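Local coordinates for protein group 3 allergen SMIPP-S YvT004A06 (Sarcoptes scabiei type hominis, PDB 3H7T) that is an inactivated scabies-mite paralogue of trypsin-like serine proteases, probably lacking their peptidase activity, and binds zinc ions in the crystal, at residues Pro13-Val18 / Gly187-Gln192; Ser29-Asn34 / Gly194-Val199; Ser201-Met206 / Pro211-Arg216. All coordinates share one frame; numbering follows the deposited sequence.

The touching residues of contact 2 are all buried, while contacts 1 and 3 each include one partly exposed residue, Trp14 and Ile203, and the loop of contact 3 runs out to exposed serines. Contacts 1 and 2 span the seam between the two beta sheets, strands 15-20 and 26-30 facing 189-192 and 195-200, with centres about 7 Å apart. Neither has a direct hydrogen bond across its segments: contact 1 uses an indole, a proline, a valine and a bridging water, contact 2 leucine methyls and a serine. Contact 3, its centre about 15 Å from that of contact 1 and about 19 Å from that of contact 2, joins a loop to strand 212-216 by a backbone bond.

Contact 1: Pro13-Val18 / Gly187-Gln192; sequences PWAVGV and GDPAVQ
Trp14 packs against Pro189 and Val191 where the two beta barrels of the trypsin fold meet: its indole stands just before strand 15-20 and leans onto strand 189-192. The close part of the contact lies along the ring edge running from CD1 through NE1 to CE2 and CZ2. The Val191 methyl CG2 approaches Trp14 NE1 to 3.3 Å and continues onto CE2 and CZ2 of the same indole, so one methyl spans the fusion of the two rings. With CG1 of Val191 anti to the backbone N (chi1 179°), CG2 is the branch swung toward the indole. Pro189 meets the CD1-NE1 edge and shares NE1 with the valine methyl. Its CG sits near the ring plane, 3.7 Å from Trp14 CD1, with Pro189 CB next to it. Trp14 reaches this position with CG between its own backbone N and carbonyl carbon (chi1 48°).

Packing slackens along the strand. Ala15 CB stays 4.3 Å from Pro189 CG, and the CA atoms of Ala15 and Pro189 are 6.8 Å apart. Ser29 of strand 26-30 lies against both Trp14 and Pro189, and so belongs to the same seam. The looser side of the contact, at the partly exposed Trp14, is mediated by solvent, since no direct hydrogen bond joins the segments. A water lies in the indole plane, accepting from Trp14 NE1 at 3.0 Å and donating to Pro189 O at 3.3 Å.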
ATOM      1  N   PRO A  13      -8.389   0.683 -11.008  1.00 25.10           N
ATOM      2  CA  PRO A  13      -7.436   0.959 -12.093  1.00 24.70           C
ATOM      3  C   PRO A  13      -6.172   1.697 -11.655  1.00 24.91           C
ATOM      4  O   PRO A  13      -5.241   1.848 -12.457  1.00 25.16           O
ATOM      5  CB  PRO A  13      -8.258   1.805 -13.075  1.00 24.89           C
ATOM      6  CG  PRO A  13      -9.355   2.399 -12.242  1.00 25.28           C
ATOM      7  CD  PRO A  13      -9.686   1.349 -11.241  1.00 24.14           C
ATOM      8  N   TRP A  14      -6.144   2.133 -10.395  1.00 24.71           N
ATOM      9  CA  TRP A  14      -4.979   2.786  -9.799  1.00 24.75           C
ATOM     10  C   TRP A  14      -3.952   1.792  -9.268  1.00 25.04           C
ATOM     11  O   TRP A  14      -2.789   2.151  -9.060  1.00 25.60           O
ATOM     12  CB  TRP A  14      -5.413   3.732  -8.667  1.00 24.88           C
ATOM     13  CG  TRP A  14      -6.378   3.106  -7.689  1.00 23.41           C
ATOM     14  CD1 TRP A  14      -6.065   2.385  -6.562  1.00 21.59           C
ATOM     15  CD2 TRP A  14      -7.808   3.153  -7.750  1.00 24.91           C
ATOM     16  NE1 TRP A  14      -7.213   1.983  -5.930  1.00 23.20           N
ATOM     17  CE2 TRP A  14      -8.298   2.437  -6.637  1.00 26.01           C
ATOM     18  CE3 TRP A  14      -8.726   3.731  -8.643  1.00 26.05           C
ATOM     19  CZ2 TRP A  14      -9.672   2.280  -6.386  1.00 23.90           C
ATOM     20  CZ3 TRP A  14     -10.087   3.577  -8.393  1.00 27.11           C
ATOM     21  CH2 TRP A  14     -10.544   2.851  -7.268  1.00 26.04           C
ATOM     22  N   ALA A  15      -4.385   0.551  -9.050  1.00 25.04           N
ATOM     23  CA  ALA A  15      -3.536  -0.479  -8.456  1.00 24.65           C
ATOM     24  C   ALA A  15      -2.459  -0.969  -9.413  1.00 24.85           C
ATOM     25  O   ALA A  15      -2.723  -1.223 -10.594  1.00 25.28           O
ATOM     26  CB  ALA A  15      -4.380  -1.648  -7.951  1.00 24.15           C
ATOM     27  N   VAL A  16      -1.240  -1.072  -8.894  1.00 24.17           N
ATOM     28  CA  VAL A  16      -0.125  -1.666  -9.619  1.00 22.60           C
ATOM     29  C   VAL A  16       0.627  -2.694  -8.781  1.00 22.03           C
ATOM     30  O   VAL A  16       0.510  -2.734  -7.545  1.00 20.19           O
ATOM     31  CB  VAL A  16       0.878  -0.599 -10.158  1.00 23.41           C
ATOM     32  CG1 VAL A  16       0.176   0.390 -11.083  1.00 21.72           C
ATOM     33  CG2 VAL A  16       1.591   0.122  -9.028  1.00 24.38           C
ATOM     34  N   GLY A  17       1.394  -3.535  -9.474  1.00 22.63           N
ATOM     35  CA  GLY A  17       2.292  -4.472  -8.836  1.00 23.67           C
ATOM     36  C   GLY A  17       3.697  -3.913  -8.799  1.00 24.72           C
ATOM     37  O   GLY A  17       4.143  -3.251  -9.743  1.00 25.02           O
ATOM     38  N   VAL A  18       4.391  -4.148  -7.693  1.00 24.66           N
ATOM     39  CA  VAL A  18       5.775  -3.703  -7.568  1.00 25.80           C
ATOM     40  C   VAL A  18       6.667  -4.928  -7.445  1.00 26.75           C
ATOM     41  O   VAL A  18       6.758  -5.553  -6.386  1.00 27.40           O
ATOM     42  CB  VAL A  18       5.988  -2.723  -6.395  1.00 25.71           C
ATOM     43  CG1 VAL A  18       7.458  -2.280  -6.311  1.00 26.82           C
ATOM     44  CG2 VAL A  18       5.063  -1.507  -6.542  1.00 23.44           C
ATOM     45  N   GLY A 187       1.926  -2.053   0.633  1.00 20.81           N
ATOM     46  CA  GLY A 187       1.856  -1.087  -0.448  1.00 19.53           C
ATOM     47  C   GLY A 187       0.497  -0.989  -1.098  1.00 19.61           C
ATOM     48  O   GLY A 187       0.260  -0.076  -1.893  1.00 20.79           O
ATOM     49  N   ASP A 188      -0.405  -1.914  -0.765  1.00 19.25           N
ATOM     50  CA  ASP A 188      -1.755  -1.912  -1.342  1.00 19.27           C
ATOM     51  C   ASP A 188      -2.440  -0.570  -1.086  1.00 18.65           C
ATOM     52  O   ASP A 188      -2.313  -0.012   0.005  1.00 17.91           O
ATOM     53  CB  ASP A 188      -2.616  -3.008  -0.724  1.00 19.50           C
ATOM     54  CG  ASP A 188      -2.358  -4.388  -1.314  1.00 25.17           C
ATOM     55  OD1 ASP A 188      -1.407  -4.571  -2.107  1.00 21.43           O
ATOM     56  OD2 ASP A 188      -3.133  -5.301  -0.960  1.00 26.08           O
ATOM     57  N   PRO A 189      -3.157  -0.043  -2.098  1.00 19.32           N
ATOM     58  CA  PRO A 189      -3.900   1.194  -1.899  1.00 18.78           C
ATOM     59  C   PRO A 189      -5.114   0.990  -0.995  1.00 19.61           C
ATOM     60  O   PRO A 189      -5.755  -0.071  -1.022  1.00 18.79           O
ATOM     61  CB  PRO A 189      -4.351   1.571  -3.314  1.00 20.18           C
ATOM     62  CG  PRO A 189      -4.335   0.250  -4.090  1.00 21.70           C
ATOM     63  CD  PRO A 189      -3.200  -0.518  -3.497  1.00 17.71           C
ATOM     64  N   ALA A 190      -5.411   1.998  -0.181  1.00 17.94           N
ATOM     65  CA  ALA A 190      -6.637   1.996   0.606  1.00 17.43           C
ATOM     66  C   ALA A 190      -7.374   3.259   0.213  1.00 17.80           C
ATOM     67  O   ALA A 190      -6.837   4.354   0.357  1.00 16.56           O
ATOM     68  CB  ALA A 190      -6.335   1.980   2.097  1.00 15.84           C
ATOM     69  N   VAL A 191      -8.590   3.093  -0.300  1.00 19.43           N
ATOM     70  CA  VAL A 191      -9.318   4.181  -0.957  1.00 20.12           C
ATOM     71  C   VAL A 191     -10.592   4.574  -0.220  1.00 22.02           C
ATOM     72  O   VAL A 191     -11.367   3.724   0.213  1.00 21.43           O
ATOM     73  CB  VAL A 191      -9.648   3.828  -2.455  1.00 20.51           C
ATOM     74  CG1 VAL A 191     -10.434   4.950  -3.130  1.00 19.93           C
ATOM     75  CG2 VAL A 191      -8.379   3.566  -3.231  1.00 17.85           C
ATOM     76  N   GLN A 192     -10.809   5.882  -0.090  1.00 24.80           N
ATOM     77  CA  GLN A 192     -12.032   6.389   0.499  1.00 26.82           C
ATOM     78  C   GLN A 192     -12.409   7.678  -0.233  1.00 29.65           C
ATOM     79  O   GLN A 192     -11.581   8.588  -0.378  1.00 29.70           O
ATOM     80  CB  GLN A 192     -11.834   6.628   1.995  1.00 27.05           C
ATOM     81  CG  GLN A 192     -13.068   6.397   2.832  1.00 28.54           C
ATOM     82  CD  GLN A 192     -12.812   6.631   4.306  1.00 28.84           C
ATOM     83  OE1 GLN A 192     -12.243   7.653   4.698  1.00 24.65           O
ATOM     84  NE2 GLN A 192     -13.231   5.679   5.136  1.00 24.49           N
TER
HETATM   85  O   HOH W   1      -7.698   0.126  -3.673  1.00 21.23           O

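Contact 2: Ser29-Asn34 / Gly194-Val199; sequences SILTAN and GTLVGV
Leu196 is the side chain that reaches from the C-terminal barrel of this trypsin fold toward Ser29 and Leu31 of the N-terminal one, and it supplies 54 of the 106 Å² buried between the segments. Its CB points toward strand 26-30 but makes no contact with it; the CA atoms of Leu196 and Ser29 are still 8.3 Å apart. CG lies anti to the backbone N (chi1 -173°), which carries the branch point toward strand 26-30, and from there the two methyls part. CD1 goes to the serine, 3.9 Å from Ser29 OG and 4.1 Å from Ser29 CB. CD2 takes the other partner, meeting Leu31 CD2 at 4.1 Å.

CB of Leu31 does not head for Leu196, but the side chain beyond it brings CD2 in, CG lying anti to the carbonyl carbon (chi1 -65°), and the two leucine side chains cross at about a right angle. The contact is therefore methyl against methyl at one branch and methyl against a hydroxymethyl group at the other, with no hydrogen bond between the segments. Past Leu31 the chain turns away through an ST turn, Asn34 N donating to Thr32 OG1. On the other side, Val197 and Gly198 form a classic beta bulge opposite Ala190, immediately after the leucine.

Pro189 of the adjacent strand 189-192 packs on Leu196, while Ile37 of strand 35-38 touches Leu31 and Leu196, so the leucine is lodged among strands of both sheets.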
ATOM      1  N   SER A  29       0.247   2.138  -6.047  1.00 22.13           N
ATOM      2  CA  SER A  29      -0.853   2.913  -6.605  1.00 24.12           C
ATOM      3  C   SER A  29      -0.324   4.038  -7.514  1.00 24.51           C
ATOM      4  O   SER A  29       0.715   4.636  -7.216  1.00 25.50           O
ATOM      5  CB  SER A  29      -1.714   3.477  -5.464  1.00 24.64           C
ATOM      6  OG  SER A  29      -3.078   3.540  -5.853  1.00 38.23           O
ATOM      7  N   ILE A  30      -1.035   4.301  -8.615  1.00 23.49           N
ATOM      8  CA  ILE A  30      -0.704   5.371  -9.555  1.00 24.07           C
ATOM      9  C   ILE A  30      -1.060   6.744  -8.992  1.00 23.89           C
ATOM     10  O   ILE A  30      -2.240   7.049  -8.791  1.00 22.71           O
ATOM     11  CB  ILE A  30      -1.490   5.268 -10.911  1.00 24.67           C
ATOM     12  CG1 ILE A  30      -1.592   3.821 -11.432  1.00 27.76           C
ATOM     13  CG2 ILE A  30      -0.916   6.257 -11.935  1.00 20.07           C
ATOM     14  CD1 ILE A  30      -0.507   3.378 -12.352  1.00 27.98           C
ATOM     15  N   LEU A  31      -0.048   7.580  -8.787  1.00 23.93           N
ATOM     16  CA  LEU A  31      -0.280   8.987  -8.444  1.00 25.17           C
ATOM     17  C   LEU A  31      -0.319   9.889  -9.687  1.00 26.18           C
ATOM     18  O   LEU A  31      -1.217  10.733  -9.830  1.00 26.45           O
ATOM     19  CB  LEU A  31       0.755   9.472  -7.420  1.00 25.13           C
ATOM     20  CG  LEU A  31       0.678   8.781  -6.051  1.00 26.49           C
ATOM     21  CD1 LEU A  31       1.679   9.381  -5.080  1.00 32.37           C
ATOM     22  CD2 LEU A  31      -0.736   8.821  -5.467  1.00 26.07           C
ATOM     23  N   THR A  32       0.662   9.711 -10.570  1.00 26.59           N
ATOM     24  CA  THR A  32       0.701  10.386 -11.876  1.00 27.50           C
ATOM     25  C   THR A  32       1.286   9.421 -12.896  1.00 28.27           C
ATOM     26  O   THR A  32       1.702   8.315 -12.539  1.00 28.97           O
ATOM     27  CB  THR A  32       1.568  11.687 -11.878  1.00 27.16           C
ATOM     28  OG1 THR A  32       2.959  11.352 -11.789  1.00 28.21           O
ATOM     29  CG2 THR A  32       1.191  12.634 -10.737  1.00 24.08           C
ATOM     30  N   ALA A  33       1.349   9.850 -14.155  1.00 28.76           N
ATOM     31  CA  ALA A  33       1.903   9.032 -15.230  1.00 28.98           C
ATOM     32  C   ALA A  33       3.364   8.647 -14.991  1.00 28.75           C
ATOM     33  O   ALA A  33       3.878   7.719 -15.609  1.00 29.47           O
ATOM     34  CB  ALA A  33       1.750   9.748 -16.570  1.00 29.68           C
ATOM     35  N   ASN A  34       4.021   9.364 -14.087  1.00 29.64           N
ATOM     36  CA  ASN A  34       5.440   9.165 -13.798  1.00 29.62           C
ATOM     37  C   ASN A  34       5.731   8.662 -12.382  1.00 28.97           C
ATOM     38  O   ASN A  34       6.846   8.221 -12.099  1.00 28.99           O
ATOM     39  CB  ASN A  34       6.199  10.473 -14.058  1.00 30.25           C
ATOM     40  CG  ASN A  34       5.999  10.984 -15.473  1.00 32.56           C
ATOM     41  OD1 ASN A  34       6.523  10.414 -16.434  1.00 33.20           O
ATOM     42  ND2 ASN A  34       5.226  12.055 -15.608  1.00 33.94           N
ATOM     43  N   GLY A 194     -12.914   8.269  -3.484  1.00 33.37           N
ATOM     44  CA  GLY A 194     -12.091   8.476  -4.673  1.00 32.09           C
ATOM     45  C   GLY A 194     -10.716   9.082  -4.450  1.00 30.63           C
ATOM     46  O   GLY A 194     -10.150   9.686  -5.367  1.00 31.15           O
ATOM     47  N   THR A 195     -10.174   8.934  -3.240  1.00 28.16           N
ATOM     48  CA  THR A 195      -8.812   9.389  -2.957  1.00 25.44           C
ATOM     49  C   THR A 195      -8.031   8.309  -2.209  1.00 22.66           C
ATOM     50  O   THR A 195      -8.621   7.454  -1.572  1.00 21.57           O
ATOM     51  CB  THR A 195      -8.772  10.724  -2.157  1.00 25.94           C
ATOM     52  OG1 THR A 195      -9.023  10.478  -0.777  1.00 23.86           O
ATOM     53  CG2 THR A 195      -9.779  11.751  -2.703  1.00 25.01           C
ATOM     54  N   LEU A 196      -6.706   8.366  -2.300  1.00 22.24           N
ATOM     55  CA  LEU A 196      -5.827   7.407  -1.633  1.00 22.17           C
ATOM     56  C   LEU A 196      -5.577   7.781  -0.162  1.00 22.00           C
ATOM     57  O   LEU A 196      -4.707   8.603   0.135  1.00 23.32           O
ATOM     58  CB  LEU A 196      -4.499   7.309  -2.384  1.00 21.72           C
ATOM     59  CG  LEU A 196      -3.538   6.222  -1.895  1.00 23.29           C
ATOM     60  CD1 LEU A 196      -4.048   4.848  -2.337  1.00 19.28           C
ATOM     61  CD2 LEU A 196      -2.155   6.480  -2.439  1.00 24.01           C
ATOM     62  N   VAL A 197      -6.321   7.175   0.758  1.00 20.78           N
ATOM     63  CA  VAL A 197      -6.198   7.560   2.179  1.00 20.57           C
ATOM     64  C   VAL A 197      -5.169   6.741   2.955  1.00 20.15           C
ATOM     65  O   VAL A 197      -4.701   7.164   4.022  1.00 19.21           O
ATOM     66  CB  VAL A 197      -7.563   7.564   2.918  1.00 20.96           C
ATOM     67  CG1 VAL A 197      -8.549   8.487   2.209  1.00 17.71           C
ATOM     68  CG2 VAL A 197      -8.145   6.163   3.034  1.00 20.93           C
ATOM     69  N   GLY A 198      -4.832   5.567   2.424  1.00 19.57           N
ATOM     70  CA  GLY A 198      -3.881   4.691   3.068  1.00 20.61           C
ATOM     71  C   GLY A 198      -3.006   3.900   2.117  1.00 20.58           C
ATOM     72  O   GLY A 198      -3.337   3.709   0.938  1.00 20.44           O
ATOM     73  N   VAL A 199      -1.866   3.470   2.638  1.00 20.68           N
ATOM     74  CA  VAL A 199      -0.982   2.544   1.936  1.00 20.00           C
ATOM     75  C   VAL A 199      -0.658   1.409   2.892  1.00 19.78           C
ATOM     76  O   VAL A 199      -0.063   1.639   3.948  1.00 20.45           O
ATOM     77  CB  VAL A 199       0.329   3.232   1.451  1.00 20.30           C
ATOM     78  CG1 VAL A 199       1.263   2.210   0.797  1.00 17.73           C
ATOM     79  CG2 VAL A 199       0.024   4.378   0.465  1.00 21.65           C
TER

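Contact 3: Ser201-Met206 / Pro211-Arg216; sequences SYISSM and PSVFLR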
ATOM      1  N   SER A 201       0.669  -1.503   5.191  1.00 20.98           N
ATOM      2  CA  SER A 201       1.873  -2.052   5.772  1.00 21.79           C
ATOM      3  C   SER A 201       1.668  -3.534   5.995  1.00 22.03           C
ATOM      4  O   SER A 201       0.533  -4.009   6.136  1.00 22.79           O
ATOM      5  CB  SER A 201       2.152  -1.437   7.142  1.00 21.64           C
ATOM      6  OG  SER A 201       2.895  -0.249   7.002  1.00 33.82           O
ATOM      7  N   TYR A 202       2.779  -4.249   6.071  1.00 20.35           N
ATOM      8  CA  TYR A 202       2.757  -5.639   6.505  1.00 20.20           C
ATOM      9  C   TYR A 202       3.757  -5.843   7.631  1.00 19.69           C
ATOM     10  O   TYR A 202       4.948  -5.662   7.442  1.00 19.32           O
ATOM     11  CB  TYR A 202       3.067  -6.577   5.338  1.00 18.73           C
ATOM     12  CG  TYR A 202       3.043  -8.026   5.742  1.00 22.17           C
ATOM     13  CD1 TYR A 202       1.833  -8.713   5.875  1.00 18.81           C
ATOM     14  CD2 TYR A 202       4.228  -8.711   6.009  1.00 24.27           C
ATOM     15  CE1 TYR A 202       1.807 -10.056   6.270  1.00 20.38           C
ATOM     16  CE2 TYR A 202       4.215 -10.053   6.386  1.00 28.09           C
ATOM     17  CZ  TYR A 202       3.008 -10.714   6.515  1.00 24.28           C
ATOM     18  OH  TYR A 202       3.009 -12.037   6.890  1.00 26.05           O
ATOM     19  N   ILE A 203       3.267  -6.204   8.806  1.00 21.10           N
ATOM     20  CA  ILE A 203       4.144  -6.415   9.953  1.00 22.19           C
ATOM     21  C   ILE A 203       4.347  -7.918  10.144  1.00 23.68           C
ATOM     22  O   ILE A 203       3.481  -8.616  10.673  1.00 23.86           O
ATOM     23  CB  ILE A 203       3.591  -5.753  11.235  1.00 21.87           C
ATOM     24  CG1 ILE A 203       3.220  -4.283  10.961  1.00 28.47           C
ATOM     25  CG2 ILE A 203       4.605  -5.866  12.376  1.00 21.47           C
ATOM     26  CD1 ILE A 203       2.434  -3.596  12.093  1.00 27.98           C
ATOM     27  N   SER A 204       5.499  -8.409   9.705  1.00 26.00           N
ATOM     28  CA  SER A 204       5.754  -9.850   9.678  1.00 28.23           C
ATOM     29  C   SER A 204       5.585 -10.518  11.051  1.00 29.93           C
ATOM     30  O   SER A 204       5.187 -11.671  11.123  1.00 31.41           O
ATOM     31  CB  SER A 204       7.130 -10.145   9.073  1.00 28.36           C
ATOM     32  OG  SER A 204       8.156  -9.484   9.787  1.00 32.24           O
ATOM     33  N   SER A 205       5.847  -9.789  12.134  1.00 31.31           N
ATOM     34  CA  SER A 205       5.728 -10.378  13.473  1.00 33.72           C
ATOM     35  C   SER A 205       4.288 -10.498  13.985  1.00 34.49           C
ATOM     36  O   SER A 205       4.041 -11.185  14.973  1.00 36.34           O
ATOM     37  CB  SER A 205       6.619  -9.656  14.493  1.00 33.43           C
ATOM     38  OG  SER A 205       6.154  -8.345  14.777  1.00 37.64           O
ATOM     39  N   MET A 206       3.340  -9.853  13.310  1.00 34.10           N
ATOM     40  CA  MET A 206       1.965  -9.819  13.790  1.00 33.38           C
ATOM     41  C   MET A 206       1.141 -11.034  13.357  1.00 32.92           C
ATOM     42  O   MET A 206       1.114 -11.385  12.175  1.00 33.14           O
ATOM     43  CB  MET A 206       1.272  -8.515  13.383  1.00 33.42           C
ATOM     44  CG  MET A 206       1.805  -7.263  14.099  1.00 34.71           C
ATOM     45  SD  MET A 206       1.690  -7.279  15.905  1.00 39.11           S
ATOM     46  CE  MET A 206      -0.083  -7.419  16.112  1.00 39.30           C
ATOM     47  N   PRO A 211      -6.090  -5.648  14.041  1.00 20.68           N
ATOM     48  CA  PRO A 211      -6.345  -4.873  12.829  1.00 19.26           C
ATOM     49  C   PRO A 211      -5.072  -4.707  12.007  1.00 18.81           C
ATOM     50  O   PRO A 211      -3.976  -4.661  12.566  1.00 20.42           O
ATOM     51  CB  PRO A 211      -6.777  -3.503  13.371  1.00 19.29           C
ATOM     52  CG  PRO A 211      -7.306  -3.770  14.715  1.00 19.55           C
ATOM     53  CD  PRO A 211      -6.483  -4.911  15.261  1.00 20.68           C
ATOM     54  N   SER A 212      -5.217  -4.601  10.696  1.00 17.23           N
ATOM     55  CA  SER A 212      -4.078  -4.326   9.830  1.00 17.59           C
ATOM     56  C   SER A 212      -3.680  -2.842   9.884  1.00 17.14           C
ATOM     57  O   SER A 212      -4.480  -1.990  10.261  1.00 16.51           O
ATOM     58  CB  SER A 212      -4.383  -4.752   8.387  1.00 16.86           C
ATOM     59  OG  SER A 212      -4.600  -6.149   8.333  1.00 17.21           O
ATOM     60  N   VAL A 213      -2.452  -2.544   9.475  1.00 18.28           N
ATOM     61  CA  VAL A 213      -1.908  -1.190   9.599  1.00 18.61           C
ATOM     62  C   VAL A 213      -1.670  -0.552   8.231  1.00 18.67           C
ATOM     63  O   VAL A 213      -1.112  -1.178   7.314  1.00 17.28           O
ATOM     64  CB  VAL A 213      -0.613  -1.214  10.469  1.00 20.17           C
ATOM     65  CG1 VAL A 213       0.106   0.144  10.475  1.00 18.54           C
ATOM     66  CG2 VAL A 213      -0.961  -1.651  11.892  1.00 16.90           C
ATOM     67  N   PHE A 214      -2.081   0.709   8.114  1.00 18.79           N
ATOM     68  CA  PHE A 214      -2.041   1.432   6.864  1.00 20.08           C
ATOM     69  C   PHE A 214      -1.396   2.784   7.094  1.00 21.49           C
ATOM     70  O   PHE A 214      -1.808   3.522   7.993  1.00 21.62           O
ATOM     71  CB  PHE A 214      -3.465   1.674   6.342  1.00 21.09           C
ATOM     72  CG  PHE A 214      -4.195   0.427   5.928  1.00 20.08           C
ATOM     73  CD1 PHE A 214      -4.224   0.043   4.590  1.00 18.87           C
ATOM     74  CD2 PHE A 214      -4.878  -0.355   6.874  1.00 18.20           C
ATOM     75  CE1 PHE A 214      -4.900  -1.115   4.191  1.00 20.39           C
ATOM     76  CE2 PHE A 214      -5.555  -1.510   6.481  1.00 17.91           C
ATOM     77  CZ  PHE A 214      -5.557  -1.891   5.135  1.00 18.04           C
ATOM     78  N   LEU A 215      -0.418   3.134   6.265  1.00 21.15           N
ATOM     79  CA  LEU A 215       0.118   4.482   6.293  1.00 21.50           C
ATOM     80  C   LEU A 215      -1.020   5.477   6.062  1.00 20.34           C
ATOM     81  O   LEU A 215      -1.820   5.326   5.135  1.00 20.26           O
ATOM     82  CB  LEU A 215       1.205   4.680   5.240  1.00 22.04           C
ATOM     83  CG  LEU A 215       1.879   6.049   5.312  1.00 25.07           C
ATOM     84  CD1 LEU A 215       3.300   5.890   5.833  1.00 22.71           C
ATOM     85  CD2 LEU A 215       1.852   6.733   3.948  1.00 24.27           C
ATOM     86  N   ARG A 216      -1.102   6.477   6.927  1.00 20.26           N
ATOM     87  CA  ARG A 216      -2.086   7.546   6.762  1.00 20.59           C
ATOM     88  C   ARG A 216      -1.503   8.539   5.767  1.00 20.59           C
ATOM     89  O   ARG A 216      -0.637   9.352   6.120  1.00 20.28           O
ATOM     90  CB  ARG A 216      -2.366   8.235   8.104  1.00 21.63           C
ATOM     91  CG  ARG A 216      -3.719   8.960   8.154  1.00 25.58           C
ATOM     92  CD  ARG A 216      -3.649  10.381   8.677  1.00 34.35           C
ATOM     93  NE  ARG A 216      -3.221  10.488  10.059  1.00 38.06           N
ATOM     94  CZ  ARG A 216      -3.497  11.511  10.870  1.00 34.05           C
ATOM     95  NH1 ARG A 216      -3.029  11.488  12.102  1.00 26.21           N
ATOM     96  NH2 ARG A 216      -4.234  12.543  10.472  1.00 38.94           N
TER
HETATM   97  O   HOH W   2      -1.031  -4.606   8.331  1.00 16.55           O
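Ser201, next after Ala200, makes the direct hydrogen bond of the contact: its N donates to Val213 O at 2.8 Å, with an N-H...O angle of 160°. Ser201 CB also comes within 3.3 Å of Val213 O. The return bond is replaced by solvent, for Ser201 O and Val213 N are 4.7 Å apart and a water bridges them, donating to Ser201 O and accepting from Val213 N, both at 2.8 Å.

Tyr202 points away, and its O accepts from Gln41 NE2. By sequence, Ser201-Tyr202-Ile203 matches the Ser-Trp-Gly strand that borders the primary specificity pocket in trypsin-like proteases, and Gln41 stands where those enzymes have their catalytic histidine. Ile203 probably replaces the glycine of that strand, with a side chain directed at strand 212-216. Its extended outer torsion (chi2 170°) brings CD1 obliquely onto Val213, 3.9 Å from CG2.

Ser204 and Ser205 then form the bend of a type I turn, closed by Met206 N donating to Ile203 O at 2.9 Å. Met206 packs on Tyr156 of helix 149-157, the helix that Val213 also touches.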